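Long-range contacts in alanine dehydrogenase (Archaeoglobus fulgidus, PDB 1OMO), which catalyses the NAD(+)-dependent oxidative deamination of L-alanine to pyruvate and the reverse reductive amination, working as a homodimer: residues A[215-226]-A[245-253]; A[233-244]-A[284-293]. All coordinates share one frame; numbering follows the deposited sequence.

Both contacts belong to the Rossmann-fold NAD domain, and their centres lie about 10 Å apart. Along the chain their segments alternate, and helix 241-247 is shared: it starts in contact 2 and ends in contact 1. Contact 2 pairs two parallel strands of the central sheet; contact 1 ties the loop leaving the next strand, 212-215, to the turn after that helix. Two probable hydrogen bonds couple them, from Glu249 N to Asp289 OD2 at 2.6 Å and from Ala215 N to Phe288 O at 2.9 Å. Asp289 also comes within about 5 Å, side chain to ion, of the sodium held in contact 1. Both contacts touch NAD, through residues such as Lys223 and Ser290.

Contact 1 of 2, residues A[215-226]-A[245-253]; sequences AIGADGPGKQEL and KHGGEINVA. With NA (sodium ion), chain C; NAD (nicotinamide-adenine-dinucleotide), chain D.
Glu249 reaches across to Glu225 and Leu226 in a loop of the Rossmann-fold domain, the one that follows strand 212-215 and helps bind NAD. Its CG stands anti to the backbone N (chi1 174°) and the chain then bends at chi2, which brings the carboxylate up against two successive amides. Glu249 OE1 takes Glu225 N on its syn lone pair at 2.6 Å, while Leu226 N meets Glu249 OE2 from above the carboxylate plane. A glutamate suits this buried place because Glu249 OE1 also binds the sodium ion at 2.8 Å. The Glu225 side chain crosses that of Glu249 at about a right angle, and Glu225 OE1 binds the ion at 2.4 Å, so the cation probably offsets the repulsion of the two acids; Glu225 OE2 is held by Thr195 N.

Asn251 clasps the type II turn Gly220-Lys223. Asn251 OD1 accepts from Gly222 N at 2.7 Å, and Asn251 ND2 donates to Lys223 O at 2.8 Å and to Gly248 O. With an alanine here, Gly222 N would probably lose its acceptor and Lys223 O its amide donor, leaving the latter to a water and the turn less firmly anchored. Gly222 has a positive phi that suits glycine, and Gly247 has no CB to collide with Gly220. Val252 CB and CG1 meet Gln224 NE2, the side chains crossing nearly perpendicularly. Pro221 makes a CH-pi contact over a face of His246, with Pro221 CG 3.7 Å from the ring centroid.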
loop_
_atom_site.group_PDB
_atom_site.type_symbol
_atom_site.label_atom_id
_atom_site.label_comp_id
_atom_site.label_asym_id
_atom_site.label_seq_id
_atom_site.Cartn_x
_atom_site.Cartn_y
_atom_site.Cartn_z
ATOM N N ALA A 215 -15.278 17.178 -13.713
ATOM C CA ALA A 215 -14.242 17.910 -12.961
ATOM C C ALA A 215 -13.155 16.890 -12.619
ATOM O O ALA A 215 -13.293 16.138 -11.643
ATOM C CB ALA A 215 -14.844 18.507 -11.700
ATOM N N ILE A 216 -12.088 16.867 -13.431
ATOM C CA ILE A 216 -10.999 15.881 -13.300
ATOM C C ILE A 216 -9.679 16.321 -12.644
ATOM O O ILE A 216 -9.008 15.519 -11.988
ATOM C CB ILE A 216 -10.568 15.282 -14.727
ATOM C CG1 ILE A 216 -11.784 14.924 -15.596
ATOM C CG2 ILE A 216 -9.775 13.951 -14.538
ATOM C CD1 ILE A 216 -12.624 13.794 -15.012
ATOM N N GLY A 217 -9.287 17.576 -12.857
ATOM C CA GLY A 217 -8.021 18.057 -12.362
ATOM C C GLY A 217 -7.691 17.964 -10.888
ATOM O O GLY A 217 -6.569 17.586 -10.537
ATOM N N ALA A 218 -8.649 18.325 -10.038
ATOM C CA ALA A 218 -8.463 18.328 -8.599
ATOM C C ALA A 218 -8.375 16.937 -7.978
ATOM O O ALA A 218 -9.316 16.149 -8.056
ATOM C CB ALA A 218 -9.595 19.113 -7.961
ATOM N N ASP A 219 -7.259 16.640 -7.329
ATOM C CA ASP A 219 -7.113 15.318 -6.713
ATOM C C ASP A 219 -6.241 15.305 -5.453
ATOM O O ASP A 219 -5.822 14.234 -5.007
ATOM C CB ASP A 219 -6.473 14.370 -7.699
ATOM C CG ASP A 219 -5.043 14.746 -7.953
ATOM O OD1 ASP A 219 -4.243 14.758 -6.990
ATOM O OD2 ASP A 219 -4.729 15.054 -9.100
ATOM N N GLY A 220 -5.919 16.478 -4.924
ATOM C CA GLY A 220 -5.131 16.552 -3.713
ATOM C C GLY A 220 -5.651 17.705 -2.877
ATOM O O GLY A 220 -6.328 18.599 -3.386
ATOM N N PRO A 221 -5.372 17.719 -1.576
ATOM C CA PRO A 221 -5.849 18.814 -0.723
ATOM C C PRO A 221 -5.554 20.200 -1.292
ATOM O O PRO A 221 -4.444 20.460 -1.751
ATOM C CB PRO A 221 -5.104 18.568 0.585
ATOM C CG PRO A 221 -5.093 17.046 0.642
ATOM C CD PRO A 221 -4.753 16.639 -0.779
ATOM N N GLY A 222 -6.549 21.091 -1.262
ATOM C CA GLY A 222 -6.332 22.441 -1.767
ATOM C C GLY A 222 -6.461 22.616 -3.271
ATOM O O GLY A 222 -6.559 23.753 -3.750
ATOM N N LYS A 223 -6.414 21.525 -4.038
ATOM C CA LYS A 223 -6.615 21.653 -5.481
ATOM C C LYS A 223 -8.087 22.045 -5.616
ATOM O O LYS A 223 -8.922 21.617 -4.802
ATOM C CB LYS A 223 -6.353 20.336 -6.225
ATOM C CG LYS A 223 -4.880 20.070 -6.589
ATOM C CD LYS A 223 -4.804 18.782 -7.464
ATOM C CE LYS A 223 -3.389 18.438 -7.911
ATOM N NZ LYS A 223 -3.308 17.188 -8.718
ATOM N N GLN A 224 -8.386 22.864 -6.629
ATOM C CA GLN A 224 -9.743 23.349 -6.876
ATOM C C GLN A 224 -9.849 24.058 -8.232
ATOM O O GLN A 224 -9.105 25.010 -8.475
ATOM C CB GLN A 224 -10.113 24.331 -5.781
ATOM C CG GLN A 224 -11.381 25.149 -6.053
ATOM C CD GLN A 224 -11.497 26.337 -5.098
ATOM O OE1 GLN A 224 -10.640 27.226 -5.088
ATOM N NE2 GLN A 224 -12.534 26.348 -4.289
ATOM N N GLU A 225 -10.760 23.630 -9.107
ATOM C CA GLU A 225 -10.889 24.278 -10.425
ATOM C C GLU A 225 -12.173 25.072 -10.663
ATOM O O GLU A 225 -12.250 25.885 -11.611
ATOM C CB GLU A 225 -10.809 23.262 -11.559
ATOM C CG GLU A 225 -9.633 22.342 -11.531
ATOM C CD GLU A 225 -9.687 21.364 -12.700
ATOM O OE1 GLU A 225 -10.299 20.285 -12.567
ATOM O OE2 GLU A 225 -9.140 21.688 -13.765
ATOM N N LEU A 226 -13.173 24.846 -9.818
ATOM C CA LEU A 226 -14.457 25.484 -10.014
ATOM C C LEU A 226 -14.856 26.512 -9.003
ATOM O O LEU A 226 -14.645 26.330 -7.808
ATOM C CB LEU A 226 -15.556 24.415 -10.064
ATOM C CG LEU A 226 -15.999 23.847 -11.425
ATOM C CD1 LEU A 226 -14.830 23.593 -12.322
ATOM C CD2 LEU A 226 -16.806 22.587 -11.209
ATOM N N LYS A 245 -13.946 14.511 -0.641
ATOM C CA LYS A 245 -13.811 15.394 0.531
ATOM C C LYS A 245 -12.353 15.846 0.727
ATOM O O LYS A 245 -12.061 17.029 0.827
ATOM C CB LYS A 245 -14.211 14.664 1.812
ATOM C CG LYS A 245 -15.684 14.669 2.214
ATOM C CD LYS A 245 -15.808 13.897 3.546
ATOM C CE LYS A 245 -17.174 13.968 4.209
ATOM N NZ LYS A 245 -17.310 12.823 5.191
ATOM N N HIS A 246 -11.448 14.879 0.798
ATOM C CA HIS A 246 -10.032 15.127 1.000
ATOM C C HIS A 246 -9.277 15.834 -0.148
ATOM O O HIS A 246 -8.490 16.762 0.081
ATOM C CB HIS A 246 -9.369 13.781 1.321
ATOM C CG HIS A 246 -7.887 13.764 1.135
ATOM N ND1 HIS A 246 -7.003 14.128 2.134
ATOM C CD2 HIS A 246 -7.127 13.417 0.068
ATOM C CE1 HIS A 246 -5.766 13.999 1.692
ATOM N NE2 HIS A 246 -5.813 13.570 0.441
ATOM N N GLY A 247 -9.506 15.397 -1.381
ATOM C CA GLY A 247 -8.807 16.003 -2.493
ATOM C C GLY A 247 -9.516 16.183 -3.830
ATOM O O GLY A 247 -8.864 16.541 -4.806
ATOM N N GLY A 248 -10.820 15.957 -3.896
ATOM C CA GLY A 248 -11.537 16.132 -5.158
ATOM C C GLY A 248 -11.906 17.584 -5.464
ATOM O O GLY A 248 -11.523 18.473 -4.737
ATOM N N GLU A 249 -12.659 17.835 -6.531
ATOM C CA GLU A 249 -13.012 19.206 -6.847
ATOM C C GLU A 249 -13.741 19.865 -5.667
ATOM O O GLU A 249 -13.641 21.098 -5.476
ATOM C CB GLU A 249 -13.862 19.257 -8.130
ATOM C CG GLU A 249 -14.447 20.637 -8.530
ATOM C CD GLU A 249 -13.412 21.741 -8.602
ATOM O OE1 GLU A 249 -12.269 21.475 -9.029
ATOM O OE2 GLU A 249 -13.754 22.885 -8.243
ATOM N N ILE A 250 -14.445 19.076 -4.859
ATOM C CA ILE A 250 -15.151 19.685 -3.731
ATOM C C ILE A 250 -14.339 19.854 -2.432
ATOM O O ILE A 250 -14.887 20.378 -1.460
ATOM C CB ILE A 250 -16.410 18.891 -3.325
ATOM C CG1 ILE A 250 -16.020 17.628 -2.574
ATOM C CG2 ILE A 250 -17.186 18.455 -4.545
ATOM C CD1 ILE A 250 -17.213 16.891 -2.017
ATOM N N ASN A 251 -13.062 19.447 -2.385
ATOM C CA ASN A 251 -12.350 19.522 -1.086
ATOM C C ASN A 251 -12.281 20.888 -0.384
ATOM O O ASN A 251 -12.620 20.977 0.796
ATOM C CB ASN A 251 -10.958 18.831 -1.177
ATOM C CG ASN A 251 -9.857 19.725 -1.717
ATOM O OD1 ASN A 251 -9.199 20.466 -0.966
ATOM N ND2 ASN A 251 -9.618 19.637 -3.022
ATOM N N VAL A 252 -11.906 21.942 -1.105
ATOM C CA VAL A 252 -11.811 23.309 -0.543
ATOM C C VAL A 252 -13.176 23.782 -0.033
ATOM O O VAL A 252 -13.308 24.299 1.087
ATOM C CB VAL A 252 -11.254 24.328 -1.624
ATOM C CG1 VAL A 252 -11.151 25.755 -1.055
ATOM C CG2 VAL A 252 -9.880 23.884 -2.082
ATOM N N ALA A 253 -14.210 23.568 -0.842
ATOM C CA ALA A 253 -15.550 23.965 -0.468
ATOM C C ALA A 253 -16.005 23.302 0.810
ATOM O O ALA A 253 -16.546 23.968 1.702
ATOM C CB ALA A 253 -16.516 23.641 -1.581
HETATM NA NA NA C . -11.323 19.384 -10.568
HETATM P PA NAD D . -0.515 17.964 -17.735
HETATM O O1A NAD D . 0.467 18.815 -17.018
HETATM O O2A NAD D . -0.073 17.238 -19.013
HETATM O O5B NAD D . -1.979 18.626 -18.121
HETATM C C5B NAD D . -2.505 19.840 -17.438
HETATM C C4B NAD D . -2.683 20.924 -18.533
HETATM O O4B NAD D . -3.261 22.072 -17.769
HETATM C C3B NAD D . -1.357 21.557 -19.170
HETATM O O3B NAD D . -1.386 21.468 -20.650
HETATM C C2B NAD D . -1.295 23.014 -18.649
HETATM O O2B NAD D . -0.641 23.977 -19.393
HETATM C C1B NAD D . -2.807 23.268 -18.358
HETATM N N9A NAD D . -3.043 24.236 -17.328
HETATM C C8A NAD D . -2.409 24.486 -16.127
HETATM N N7A NAD D . -2.952 25.470 -15.442
HETATM C C5A NAD D . -3.976 25.935 -16.146
HETATM C C6A NAD D . -4.945 27.000 -15.884
HETATM N N6A NAD D . -4.892 27.731 -14.800
HETATM N N1A NAD D . -5.894 27.177 -16.876
HETATM C C2A NAD D . -5.957 26.440 -18.010
HETATM N N3A NAD D . -5.041 25.407 -18.307
HETATM C C4A NAD D . -4.080 25.181 -17.335
HETATM O O3 NAD D . -1.325 16.813 -16.846
HETATM P PN NAD D . -2.456 15.593 -17.189
HETATM O O1N NAD D . -2.919 15.793 -18.609
HETATM O O2N NAD D . -1.908 14.270 -16.693
HETATM O O5D NAD D . -3.667 16.137 -16.152
HETATM C C5D NAD D . -3.015 16.548 -14.781
HETATM C C4D NAD D . -4.037 16.851 -13.734
HETATM O O4D NAD D . -4.951 15.623 -13.623
HETATM C C3D NAD D . -3.478 17.046 -12.289
HETATM O O3D NAD D . -4.350 17.847 -11.471
HETATM C C2D NAD D . -3.389 15.587 -11.832
HETATM O O2D NAD D . -3.000 15.415 -10.509
HETATM C C1D NAD D . -4.843 15.062 -12.252
HETATM N N1N NAD D . -5.082 13.601 -12.518
HETATM C C2N NAD D . -6.253 13.094 -11.803
HETATM C C3N NAD D . -6.631 11.755 -12.185
HETATM C C7N NAD D . -7.940 11.190 -11.365
HETATM O O7N NAD D . -8.078 9.938 -11.258
HETATM N N7N NAD D . -8.826 12.103 -10.855
HETATM C C4N NAD D . -6.003 10.942 -13.158
HETATM C C5N NAD D . -4.859 11.578 -13.790
HETATM C C6N NAD D . -4.417 12.874 -13.479
HETATM O O HOH W 1 -11.871 16.293 -9.341
HETATM O O HOH W 2 -11.387 22.056 -3.995
HETATM O O HOH W 3 -14.261 23.366 -3.953
#

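Contact 2 of 2, residues A[233-244]-A[284-293]; sequences KAKIVVDDLEQA and EITIFDSTGL. With NAD (nicotinamide-adenine-dinucleotide), chain D.
Ala234 CB packs against Ile285 CG2 and Ile287 CD1 where the parallel strands 234-238 and 285-289 run together in the central sheet of the Rossmann-type domain. Regular parallel bonding alternates between the strands: Lys235 N gives to Ile285 O, Lys235 O takes Ile287 N, and Val237 repeats the pattern with Ile287 O and Asp289 N. The branched residues suit the extended chain and the buried faces. At the start of the strands, Lys235 NZ forms a salt bridge with Glu284 OE1, and these ends are also held by Gly278 O and Glu280 N respectively.

Just beyond strand 234-238, Asp239 turns its side chain into the loop after strand 285-289. Asp239 CB lies 3.4 Å from Asp289 O, and Asp239 CG packs at the same distance against Leu293 CD2, the two side chains running antiparallel alongside one another. Asp239 OD2 approaches Phe288 CZ at 3.7 Å, with carboxylate and ring planes almost perpendicular (89°). Asp239 OD1 is gripped by three donors: Thr291 N at 2.5 Å from above the carboxylate plane, Gly292 N at 2.7 Å nearly in line with the C-O bond, and Thr291 OG1 on the anti side. A short acid is therefore apt for gathering this loop beside NAD, where a side chain on Gly292 would strike the carboxamide oxygen O7N. The helix that follows is N-capped by Asp240, whose OD2 accepts from Gln243 N. Gln243 in turn extends over the loop, Gln243 NE2 donating to Gly292 O at 3.0 Å and to Thr291 OG1 at 2.7 Å.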
loop_
_atom_site.group_PDB
_atom_site.type_symbol
_atom_site.label_atom_id
_atom_site.label_comp_id
_atom_site.label_asym_id
_atom_site.label_seq_id
_atom_site.Cartn_x
_atom_site.Cartn_y
_atom_site.Cartn_z
ATOM N N LYS A 233 -25.030 25.279 -6.936
ATOM C CA LYS A 233 -26.106 25.213 -7.921
ATOM C C LYS A 233 -26.176 23.911 -8.721
ATOM O O LYS A 233 -26.977 23.803 -9.657
ATOM C CB LYS A 233 -25.908 26.432 -8.857
ATOM C CG LYS A 233 -26.342 26.315 -10.309
ATOM C CD LYS A 233 -25.980 27.599 -11.137
ATOM C CE LYS A 233 -24.487 27.713 -11.413
ATOM N NZ LYS A 233 -24.167 28.538 -12.659
ATOM N N ALA A 234 -25.384 22.909 -8.335
ATOM C CA ALA A 234 -25.342 21.692 -9.137
ATOM C C ALA A 234 -25.614 20.385 -8.416
ATOM O O ALA A 234 -25.562 20.303 -7.190
ATOM C CB ALA A 234 -23.954 21.604 -9.860
ATOM N N LYS A 235 -25.937 19.361 -9.203
ATOM C CA LYS A 235 -26.116 18.027 -8.679
ATOM C C LYS A 235 -24.685 17.434 -8.796
ATOM O O LYS A 235 -24.163 17.178 -9.901
ATOM C CB LYS A 235 -27.104 17.237 -9.532
ATOM C CG LYS A 235 -27.181 15.774 -9.151
ATOM C CD LYS A 235 -28.274 15.035 -9.941
ATOM C CE LYS A 235 -29.683 15.405 -9.456
ATOM N NZ LYS A 235 -30.782 14.923 -10.372
ATOM N N ILE A 236 -24.044 17.260 -7.654
ATOM C CA ILE A 236 -22.677 16.754 -7.620
ATOM C C ILE A 236 -22.639 15.230 -7.481
ATOM O O ILE A 236 -23.241 14.658 -6.594
ATOM C CB ILE A 236 -21.908 17.382 -6.431
ATOM C CG1 ILE A 236 -22.042 18.907 -6.464
ATOM C CG2 ILE A 236 -20.413 16.992 -6.486
ATOM C CD1 ILE A 236 -21.521 19.577 -5.181
ATOM N N VAL A 237 -21.933 14.577 -8.378
ATOM C CA VAL A 237 -21.821 13.137 -8.302
ATOM C C VAL A 237 -20.332 12.810 -8.160
ATOM O O VAL A 237 -19.537 13.035 -9.083
ATOM C CB VAL A 237 -22.443 12.461 -9.563
ATOM C CG1 VAL A 237 -22.211 10.917 -9.561
ATOM C CG2 VAL A 237 -23.954 12.709 -9.542
ATOM N N VAL A 238 -19.953 12.278 -6.999
ATOM C CA VAL A 238 -18.559 11.972 -6.804
ATOM C C VAL A 238 -18.167 10.530 -7.136
ATOM O O VAL A 238 -18.974 9.653 -7.412
ATOM C CB VAL A 238 -18.067 12.284 -5.356
ATOM C CG1 VAL A 238 -18.518 13.666 -4.916
ATOM C CG2 VAL A 238 -18.556 11.221 -4.397
ATOM N N ASP A 239 -16.860 10.356 -7.098
ATOM C CA ASP A 239 -16.116 9.145 -7.325
ATOM C C ASP A 239 -16.270 8.243 -6.109
ATOM O O ASP A 239 -16.711 7.101 -6.156
ATOM C CB ASP A 239 -14.641 9.522 -7.363
ATOM C CG ASP A 239 -13.998 8.949 -8.497
ATOM O OD1 ASP A 239 -12.803 9.170 -8.687
ATOM O OD2 ASP A 239 -14.740 8.257 -9.227
ATOM N N ASP A 240 -15.807 8.803 -5.012
ATOM C CA ASP A 240 -15.777 8.149 -3.747
ATOM C C ASP A 240 -15.993 9.305 -2.838
ATOM O O ASP A 240 -15.278 10.300 -2.913
ATOM C CB ASP A 240 -14.393 7.571 -3.533
ATOM C CG ASP A 240 -14.219 7.019 -2.159
ATOM O OD1 ASP A 240 -14.474 5.817 -1.981
ATOM O OD2 ASP A 240 -13.860 7.789 -1.238
ATOM N N LEU A 241 -16.989 9.212 -1.990
ATOM C CA LEU A 241 -17.263 10.321 -1.114
ATOM C C LEU A 241 -16.047 10.793 -0.310
ATOM O O LEU A 241 -15.699 11.984 -0.347
ATOM C CB LEU A 241 -18.419 9.978 -0.174
ATOM C CG LEU A 241 -18.751 11.116 0.788
ATOM C CD1 LEU A 241 -19.014 12.413 0.020
ATOM C CD2 LEU A 241 -19.965 10.712 1.638
ATOM N N GLU A 242 -15.378 9.886 0.399
ATOM C CA GLU A 242 -14.249 10.315 1.216
ATOM C C GLU A 242 -13.039 10.868 0.457
ATOM O O GLU A 242 -12.394 11.810 0.918
ATOM C CB GLU A 242 -13.834 9.201 2.169
ATOM C CG GLU A 242 -13.526 9.740 3.585
ATOM C CD GLU A 242 -14.714 10.431 4.291
ATOM O OE1 GLU A 242 -14.456 11.205 5.241
ATOM O OE2 GLU A 242 -15.893 10.208 3.918
ATOM N N GLN A 243 -12.736 10.314 -0.713
ATOM C CA GLN A 243 -11.614 10.837 -1.486
ATOM C C GLN A 243 -11.952 12.214 -2.083
ATOM O O GLN A 243 -11.056 13.045 -2.286
ATOM C CB GLN A 243 -11.229 9.881 -2.613
ATOM C CG GLN A 243 -10.881 8.479 -2.140
ATOM C CD GLN A 243 -10.280 7.633 -3.242
ATOM O OE1 GLN A 243 -9.900 6.516 -2.995
ATOM N NE2 GLN A 243 -10.182 8.176 -4.466
ATOM N N ALA A 244 -13.225 12.462 -2.370
ATOM C CA ALA A 244 -13.601 13.756 -2.937
ATOM C C ALA A 244 -13.410 14.797 -1.832
ATOM O O ALA A 244 -12.752 15.828 -2.059
ATOM C CB ALA A 244 -15.053 13.738 -3.440
ATOM N N GLU A 284 -30.831 21.384 -14.988
ATOM C CA GLU A 284 -29.762 21.218 -14.017
ATOM C C GLU A 284 -28.336 21.142 -14.516
ATOM O O GLU A 284 -28.041 20.742 -15.654
ATOM C CB GLU A 284 -30.048 20.018 -13.103
ATOM C CG GLU A 284 -30.140 18.661 -13.766
ATOM C CD GLU A 284 -30.477 17.575 -12.748
ATOM O OE1 GLU A 284 -30.783 16.428 -13.132
ATOM O OE2 GLU A 284 -30.428 17.882 -11.544
ATOM N N ILE A 285 -27.442 21.579 -13.645
ATOM C CA ILE A 285 -26.022 21.518 -13.939
ATOM C C ILE A 285 -25.522 20.296 -13.198
ATOM O O ILE A 285 -25.718 20.209 -11.995
ATOM C CB ILE A 285 -25.260 22.743 -13.388
ATOM C CG1 ILE A 285 -25.698 23.982 -14.175
ATOM C CG2 ILE A 285 -23.717 22.459 -13.458
ATOM C CD1 ILE A 285 -25.043 25.317 -13.743
ATOM N N THR A 286 -24.910 19.348 -13.904
ATOM C CA THR A 286 -24.381 18.158 -13.229
ATOM C C THR A 286 -22.864 18.213 -13.162
ATOM O O THR A 286 -22.209 18.824 -14.022
ATOM C CB THR A 286 -24.836 16.815 -13.929
ATOM O OG1 THR A 286 -24.588 16.892 -15.342
ATOM C CG2 THR A 286 -26.314 16.526 -13.658
ATOM N N ILE A 287 -22.321 17.595 -12.113
ATOM C CA ILE A 287 -20.893 17.533 -11.922
ATOM C C ILE A 287 -20.428 16.142 -11.506
ATOM O O ILE A 287 -20.979 15.540 -10.611
ATOM C CB ILE A 287 -20.367 18.503 -10.814
ATOM C CG1 ILE A 287 -20.486 19.968 -11.223
ATOM C CG2 ILE A 287 -18.860 18.202 -10.577
ATOM C CD1 ILE A 287 -20.134 20.950 -10.076
ATOM N N PHE A 288 -19.405 15.643 -12.194
ATOM C CA PHE A 288 -18.791 14.392 -11.816
ATOM C C PHE A 288 -17.402 14.791 -11.236
ATOM O O PHE A 288 -16.529 15.269 -11.956
ATOM C CB PHE A 288 -18.591 13.454 -13.014
ATOM C CG PHE A 288 -17.710 12.260 -12.698
ATOM C CD1 PHE A 288 -16.578 11.984 -13.454
ATOM C CD2 PHE A 288 -18.028 11.407 -11.649
ATOM C CE1 PHE A 288 -15.779 10.870 -13.171
ATOM C CE2 PHE A 288 -17.244 10.301 -11.364
ATOM C CZ PHE A 288 -16.113 10.021 -12.124
ATOM N N ASP A 289 -17.244 14.601 -9.930
ATOM C CA ASP A 289 -16.017 14.872 -9.192
ATOM C C ASP A 289 -15.169 13.586 -9.186
ATOM O O ASP A 289 -15.428 12.651 -8.421
ATOM C CB ASP A 289 -16.353 15.259 -7.756
ATOM C CG ASP A 289 -15.220 15.979 -7.079
ATOM O OD1 ASP A 289 -15.442 16.527 -5.990
ATOM O OD2 ASP A 289 -14.100 16.014 -7.634
ATOM N N SER A 290 -14.149 13.567 -10.034
ATOM C CA SER A 290 -13.297 12.416 -10.175
ATOM C C SER A 290 -11.994 12.495 -9.371
ATOM O O SER A 290 -11.278 13.493 -9.410
ATOM C CB SER A 290 -13.032 12.225 -11.668
ATOM O OG SER A 290 -12.079 11.243 -11.951
ATOM N N THR A 291 -11.709 11.444 -8.612
ATOM C CA THR A 291 -10.473 11.412 -7.845
ATOM C C THR A 291 -9.550 10.255 -8.208
ATOM O O THR A 291 -8.369 10.310 -7.881
ATOM C CB THR A 291 -10.715 11.353 -6.297
ATOM O OG1 THR A 291 -11.373 10.128 -5.940
ATOM C CG2 THR A 291 -11.577 12.527 -5.835
ATOM N N GLY A 292 -10.068 9.221 -8.869
ATOM C CA GLY A 292 -9.257 8.043 -9.215
ATOM C C GLY A 292 -9.351 6.991 -8.098
ATOM O O GLY A 292 -8.889 7.220 -6.974
ATOM N N LEU A 293 -9.945 5.836 -8.395
ATOM C CA LEU A 293 -10.118 4.823 -7.352
ATOM C C LEU A 293 -9.331 3.540 -7.608
ATOM O O LEU A 293 -9.183 3.120 -8.757
ATOM C CB LEU A 293 -11.600 4.486 -7.220
ATOM C CG LEU A 293 -12.657 5.586 -7.435
ATOM C CD1 LEU A 293 -14.058 4.933 -7.383
ATOM C CD2 LEU A 293 -12.539 6.663 -6.404
HETATM P PA NAD D . -0.515 17.964 -17.735
HETATM O O1A NAD D . 0.467 18.815 -17.018
HETATM O O2A NAD D . -0.073 17.238 -19.013
HETATM O O5B NAD D . -1.979 18.626 -18.121
HETATM C C5B NAD D . -2.505 19.840 -17.438
HETATM C C4B NAD D . -2.683 20.924 -18.533
HETATM O O4B NAD D . -3.261 22.072 -17.769
HETATM C C3B NAD D . -1.357 21.557 -19.170
HETATM O O3B NAD D . -1.386 21.468 -20.650
HETATM C C2B NAD D . -1.295 23.014 -18.649
HETATM O O2B NAD D . -0.641 23.977 -19.393
HETATM C C1B NAD D . -2.807 23.268 -18.358
HETATM N N9A NAD D . -3.043 24.236 -17.328
HETATM C C8A NAD D . -2.409 24.486 -16.127
HETATM N N7A NAD D . -2.952 25.470 -15.442
HETATM C C5A NAD D . -3.976 25.935 -16.146
HETATM C C6A NAD D . -4.945 27.000 -15.884
HETATM N N6A NAD D . -4.892 27.731 -14.800
HETATM N N1A NAD D . -5.894 27.177 -16.876
HETATM C C2A NAD D . -5.957 26.440 -18.010
HETATM N N3A NAD D . -5.041 25.407 -18.307
HETATM C C4A NAD D . -4.080 25.181 -17.335
HETATM O O3 NAD D . -1.325 16.813 -16.846
HETATM P PN NAD D . -2.456 15.593 -17.189
HETATM O O1N NAD D . -2.919 15.793 -18.609
HETATM O O2N NAD D . -1.908 14.270 -16.693
HETATM O O5D NAD D . -3.667 16.137 -16.152
HETATM C C5D NAD D . -3.015 16.548 -14.781
HETATM C C4D NAD D . -4.037 16.851 -13.734
HETATM O O4D NAD D . -4.951 15.623 -13.623
HETATM C C3D NAD D . -3.478 17.046 -12.289
HETATM O O3D NAD D . -4.350 17.847 -11.471
HETATM C C2D NAD D . -3.389 15.587 -11.832
HETATM O O2D NAD D . -3.000 15.415 -10.509
HETATM C C1D NAD D . -4.843 15.062 -12.252
HETATM N N1N NAD D . -5.082 13.601 -12.518
HETATM C C2N NAD D . -6.253 13.094 -11.803
HETATM C C3N NAD D . -6.631 11.755 -12.185
HETATM C C7N NAD D . -7.940 11.190 -11.365
HETATM O O7N NAD D . -8.078 9.938 -11.258
HETATM N N7N NAD D . -8.826 12.103 -10.855
HETATM C C4N NAD D . -6.003 10.942 -13.158
HETATM C C5N NAD D . -4.859 11.578 -13.790
HETATM C C6N NAD D . -4.417 12.874 -13.479
HETATM O O HOH W 4 -28.420 22.564 -11.162
#